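Local coordinates for histidine--tRNA ligase (Thermus thermophilus, PDB 1H4V), which catalyses the ATP-dependent attachment of L-histidine to tRNA(His), releasing AMP and diphosphate, and works as a homodimeric class II aminoacyl-tRNA synthetase, at residues M86-A89 against Y90-G94; L147-C150 against L151-G155. One frame throughout, in Å; residues are numbered along the deposited sequence.

Contact 1: residues M86-A89 against Y90-G94; sequences MVRA and YLEHG
Glu92 OE1 is gripped by two donors. Arg88 NH1 forms a salt bridge to Glu92 OE1 at 3.0 Å, and the backbone N of Ala5 of the second subunit hydrogen-bonds to the same oxygen. The side chains of Arg88 and Glu92 lie side by side, one helical turn apart, with the guanidinium and carboxylate planes 38° apart. Arg88 sets CG anti to the backbone N (chi1 -170°) and then bends at chi2 and chi3, which swings NH1 round to the carboxylate. The same NH1 also pairs with Asp11 of the second subunit, while NE pairs with Glu45. Ala89 O receives the backbone N-H of His93 at 3.0 Å. The His93 ring returns toward this oxygen, with CD2 at 3.2 Å from Ala89 O, and its NE2 hydrogen-bonds to Asp11 of the second subunit. On another side of the helix, Val87 CG1 meets Leu91 CD2 at 4.1 Å. Gly94, with positive phi, closes the helix in a Schellman motif, with Met95 N reaching Tyr90 O and Gly94 N reaching Leu91 O. The clustered carboxylates and the Arg88 guanidinium make this helix end a polar, partly ionic dimer contact, in which Arg88 is likely to stabilise the ionised forms of Glu92, Glu45 and Asp11 of the second subunit.

Contact 2: residues L147-C150 against L151-G155; sequences LYEC and LKELG
Leu151 packs against Leu147, one turn back along the helix. Leu151 N donates to Leu147 O at 3.2 Å. The leucine carries CG beside its own backbone N (chi1 -54°), which lays CG against Leu147 O. Its CD1 meets Leu147 CD1 at 4.1 Å, and the two leucines continue onto Val271 of strand 267-272. Lys152 uses its aliphatic part. Its CD lies over one face of the Tyr148 ring, 4.2 Å from the centroid and 26° off the ring normal, a CH-pi contact. Its CE comes within 3.5 Å of Tyr148 OH. The chain bends at chi2 to run alongside the ring, and NZ ends in a weak hydrogen bond to Leu156 O. Replacing Tyr148 by an alanine would strip the Lys152 methylenes of the ring face they lie on, which is likely to free the lysine chain to turn and open a gap beside Leu159 and Pro250. Cys150 faces helix 14-33, touching Val30 and Leu31. Its carbonyl O is approached by Leu154 CG at 3.1 Å and takes a weak hydrogen bond from Leu154 N. Glu153 N binds Glu149 O more firmly, at 2.8 Å. The side chains of these two acids are less well matched. Glu149 OE1 and Glu153 OE1 are two acceptors 2.9 Å apart, with the carboxylate planes 76° apart. This closeness is likely to be costly if both are charged; Lys29 makes a long, weak ion pair with Glu153. Past Leu154 the chain turns at Gly155, with positive phi and Gly155 N bonded to Lys152 O at 2.9 Å, the Schellman ending of an alpha helix that packs on the catalytic sheet.

Contacts 1 and 2 are the C-terminal turns of two separate helices, 83-92 and 137-153, in the catalytic region. Their centres lie 28 Å apart and their nearest atoms about 12 Å apart, so they do not touch. The large mixed sheet connects them. The helix of contact 1 rests on strands 102-111 and 123-132, that of contact 2 on strands 267-272 and 302-308. Such a largely antiparallel sheet is the hallmark of the class II synthetase core, which holds the active site; this structure is ligand-free. Both contacts reach the second subunit, but in different ways: contact 1 through a salt bridge, hydrogen bonds and an edge-to-face ring contact, contact 2 through packing on Pro353 of that subunit.

Contact 1: residues M86-A89 against Y90-G94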
loop_
_atom_site.group_PDB
_atom_site.type_symbol
_atom_site.label_atom_id
_atom_site.label_comp_id
_atom_site.label_asym_id
_atom_site.label_seq_id
_atom_site.Cartn_x
_atom_site.Cartn_y
_atom_site.Cartn_z
ATOM N N MET A 86 8.405 13.390 3.447
ATOM C CA MET A 86 9.500 13.042 2.543
ATOM C C MET A 86 10.738 13.859 2.858
ATOM O O MET A 86 11.842 13.317 2.864
ATOM C CB MET A 86 9.057 13.221 1.086
ATOM C CG MET A 86 7.968 12.212 0.738
ATOM S SD MET A 86 7.025 12.525 -0.741
ATOM C CE MET A 86 8.135 11.787 -1.974
ATOM N N VAL A 87 10.552 15.148 3.132
ATOM C CA VAL A 87 11.674 16.019 3.495
ATOM C C VAL A 87 12.274 15.507 4.807
ATOM O O VAL A 87 13.493 15.478 4.973
ATOM C CB VAL A 87 11.226 17.481 3.715
ATOM C CG1 VAL A 87 12.375 18.289 4.323
ATOM C CG2 VAL A 87 10.787 18.102 2.401
ATOM N N ARG A 88 11.407 15.089 5.729
ATOM C CA ARG A 88 11.837 14.565 7.018
ATOM C C ARG A 88 12.654 13.291 6.806
ATOM O O ARG A 88 13.576 13.000 7.567
ATOM C CB ARG A 88 10.614 14.290 7.903
ATOM C CG ARG A 88 10.909 13.961 9.374
ATOM C CD ARG A 88 11.337 12.508 9.550
ATOM N NE ARG A 88 10.324 11.590 9.037
ATOM C CZ ARG A 88 10.583 10.373 8.576
ATOM N NH1 ARG A 88 11.825 9.917 8.563
ATOM N NH2 ARG A 88 9.604 9.622 8.105
ATOM N N ALA A 89 12.321 12.536 5.764
ATOM C CA ALA A 89 13.048 11.306 5.461
ATOM C C ALA A 89 14.400 11.623 4.809
ATOM O O ALA A 89 15.402 10.971 5.101
ATOM C CB ALA A 89 12.212 10.406 4.539
ATOM N N TYR A 90 14.416 12.619 3.929
ATOM C CA TYR A 90 15.634 13.037 3.236
ATOM C C TYR A 90 16.669 13.440 4.293
ATOM O O TYR A 90 17.862 13.144 4.174
ATOM C CB TYR A 90 15.308 14.228 2.330
ATOM C CG TYR A 90 16.485 14.892 1.647
ATOM C CD1 TYR A 90 16.839 14.556 0.337
ATOM C CD2 TYR A 90 17.202 15.908 2.281
ATOM C CE1 TYR A 90 17.877 15.225 -0.331
ATOM C CE2 TYR A 90 18.241 16.583 1.628
ATOM C CZ TYR A 90 18.572 16.241 0.322
ATOM O OH TYR A 90 19.577 16.923 -0.339
ATOM N N LEU A 91 16.183 14.112 5.330
ATOM C CA LEU A 91 17.012 14.560 6.439
ATOM C C LEU A 91 17.488 13.395 7.299
ATOM O O LEU A 91 18.683 13.253 7.559
ATOM C CB LEU A 91 16.217 15.532 7.320
ATOM C CG LEU A 91 16.401 17.044 7.162
ATOM C CD1 LEU A 91 17.002 17.403 5.812
ATOM C CD2 LEU A 91 15.062 17.714 7.371
ATOM N N GLU A 92 16.552 12.557 7.731
ATOM C CA GLU A 92 16.892 11.442 8.599
ATOM C C GLU A 92 17.931 10.491 8.017
ATOM O O GLU A 92 18.811 10.013 8.737
ATOM C CB GLU A 92 15.627 10.655 8.973
ATOM C CG GLU A 92 15.848 9.612 10.063
ATOM C CD GLU A 92 14.563 8.982 10.572
ATOM O OE1 GLU A 92 13.617 9.726 10.908
ATOM O OE2 GLU A 92 14.500 7.738 10.651
ATOM N N HIS A 93 17.852 10.229 6.716
ATOM C CA HIS A 93 18.781 9.298 6.096
ATOM C C HIS A 93 19.999 9.913 5.428
ATOM O O HIS A 93 20.718 9.233 4.704
ATOM C CB HIS A 93 18.013 8.408 5.121
ATOM C CG HIS A 93 16.910 7.646 5.780
ATOM N ND1 HIS A 93 17.147 6.603 6.650
ATOM C CD2 HIS A 93 15.568 7.846 5.789
ATOM C CE1 HIS A 93 16.002 6.197 7.172
ATOM N NE2 HIS A 93 15.030 6.936 6.667
ATOM N N GLY A 94 20.238 11.192 5.702
ATOM C CA GLY A 94 21.376 11.878 5.135
ATOM C C GLY A 94 21.429 11.788 3.623
ATOM O O GLY A 94 22.485 11.518 3.048
#

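Contact 2: residues L147-C150 against L151-G155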
loop_
_atom_site.group_PDB
_atom_site.type_symbol
_atom_site.label_atom_id
_atom_site.label_comp_id
_atom_site.label_asym_id
_atom_site.label_seq_id
_atom_site.Cartn_x
_atom_site.Cartn_y
_atom_site.Cartn_z
ATOM N N LEU A 147 3.915 15.415 -13.915
ATOM C CA LEU A 147 2.538 15.342 -13.459
ATOM C C LEU A 147 1.640 15.271 -14.679
ATOM O O LEU A 147 0.729 14.442 -14.754
ATOM C CB LEU A 147 2.178 16.572 -12.621
ATOM C CG LEU A 147 0.693 16.747 -12.309
ATOM C CD1 LEU A 147 0.177 15.522 -11.553
ATOM C CD2 LEU A 147 0.491 18.021 -11.499
ATOM N N TYR A 148 1.910 16.139 -15.643
ATOM C CA TYR A 148 1.142 16.170 -16.881
ATOM C C TYR A 148 1.155 14.769 -17.512
ATOM O O TYR A 148 0.107 14.241 -17.890
ATOM C CB TYR A 148 1.766 17.194 -17.830
ATOM C CG TYR A 148 1.011 17.417 -19.115
ATOM C CD1 TYR A 148 -0.263 17.977 -19.110
ATOM C CD2 TYR A 148 1.581 17.087 -20.344
ATOM C CE1 TYR A 148 -0.952 18.205 -20.297
ATOM C CE2 TYR A 148 0.902 17.308 -21.533
ATOM C CZ TYR A 148 -0.363 17.870 -21.503
ATOM O OH TYR A 148 -1.032 18.105 -22.682
ATOM N N GLU A 149 2.347 14.174 -17.604
ATOM C CA GLU A 149 2.527 12.837 -18.174
ATOM C C GLU A 149 1.787 11.727 -17.420
ATOM O O GLU A 149 1.146 10.885 -18.042
ATOM C CB GLU A 149 4.014 12.486 -18.243
ATOM C CG GLU A 149 4.617 12.614 -19.629
ATOM C CD GLU A 149 4.089 11.565 -20.604
ATOM O OE1 GLU A 149 4.426 10.367 -20.445
ATOM O OE2 GLU A 149 3.332 11.940 -21.529
ATOM N N CYS A 150 1.895 11.700 -16.093
ATOM C CA CYS A 150 1.200 10.677 -15.321
ATOM C C CYS A 150 -0.260 10.661 -15.735
ATOM O O CYS A 150 -0.830 9.602 -15.999
ATOM C CB CYS A 150 1.257 10.967 -13.818
ATOM S SG CYS A 150 2.836 10.712 -13.002
ATOM N N LEU A 151 -0.854 11.849 -15.796
ATOM C CA LEU A 151 -2.261 11.997 -16.145
ATOM C C LEU A 151 -2.561 11.663 -17.600
ATOM O O LEU A 151 -3.580 11.047 -17.899
ATOM C CB LEU A 151 -2.730 13.420 -15.834
ATOM C CG LEU A 151 -2.498 13.923 -14.406
ATOM C CD1 LEU A 151 -2.890 15.397 -14.320
ATOM C CD2 LEU A 151 -3.301 13.087 -13.422
ATOM N N LYS A 152 -1.678 12.076 -18.501
ATOM C CA LYS A 152 -1.868 11.806 -19.918
ATOM C C LYS A 152 -1.782 10.307 -20.178
ATOM O O LYS A 152 -2.561 9.769 -20.951
ATOM C CB LYS A 152 -0.804 12.531 -20.746
ATOM C CG LYS A 152 -1.336 13.197 -22.000
ATOM C CD LYS A 152 -2.108 14.459 -21.658
ATOM C CE LYS A 152 -2.726 15.101 -22.898
ATOM N NZ LYS A 152 -3.810 14.265 -23.490
ATOM N N GLU A 153 -0.835 9.636 -19.522
ATOM C CA GLU A 153 -0.652 8.196 -19.687
ATOM C C GLU A 153 -1.860 7.415 -19.193
ATOM O O GLU A 153 -2.092 6.289 -19.630
ATOM C CB GLU A 153 0.592 7.724 -18.939
ATOM C CG GLU A 153 1.898 8.235 -19.525
ATOM C CD GLU A 153 2.344 7.473 -20.766
ATOM O OE1 GLU A 153 3.158 8.030 -21.537
ATOM O OE2 GLU A 153 1.898 6.318 -20.967
ATOM N N LEU A 154 -2.622 8.010 -18.276
ATOM C CA LEU A 154 -3.812 7.365 -17.738
ATOM C C LEU A 154 -4.947 7.427 -18.748
ATOM O O LEU A 154 -5.978 6.787 -18.564
ATOM C CB LEU A 154 -4.251 8.039 -16.435
ATOM C CG LEU A 154 -3.328 7.859 -15.233
ATOM C CD1 LEU A 154 -3.820 8.710 -14.094
ATOM C CD2 LEU A 154 -3.277 6.401 -14.831
ATOM N N GLY A 155 -4.758 8.211 -19.806
ATOM C CA GLY A 155 -5.779 8.331 -20.827
ATOM C C GLY A 155 -6.590 9.610 -20.746
ATOM O O GLY A 155 -7.420 9.884 -21.615
#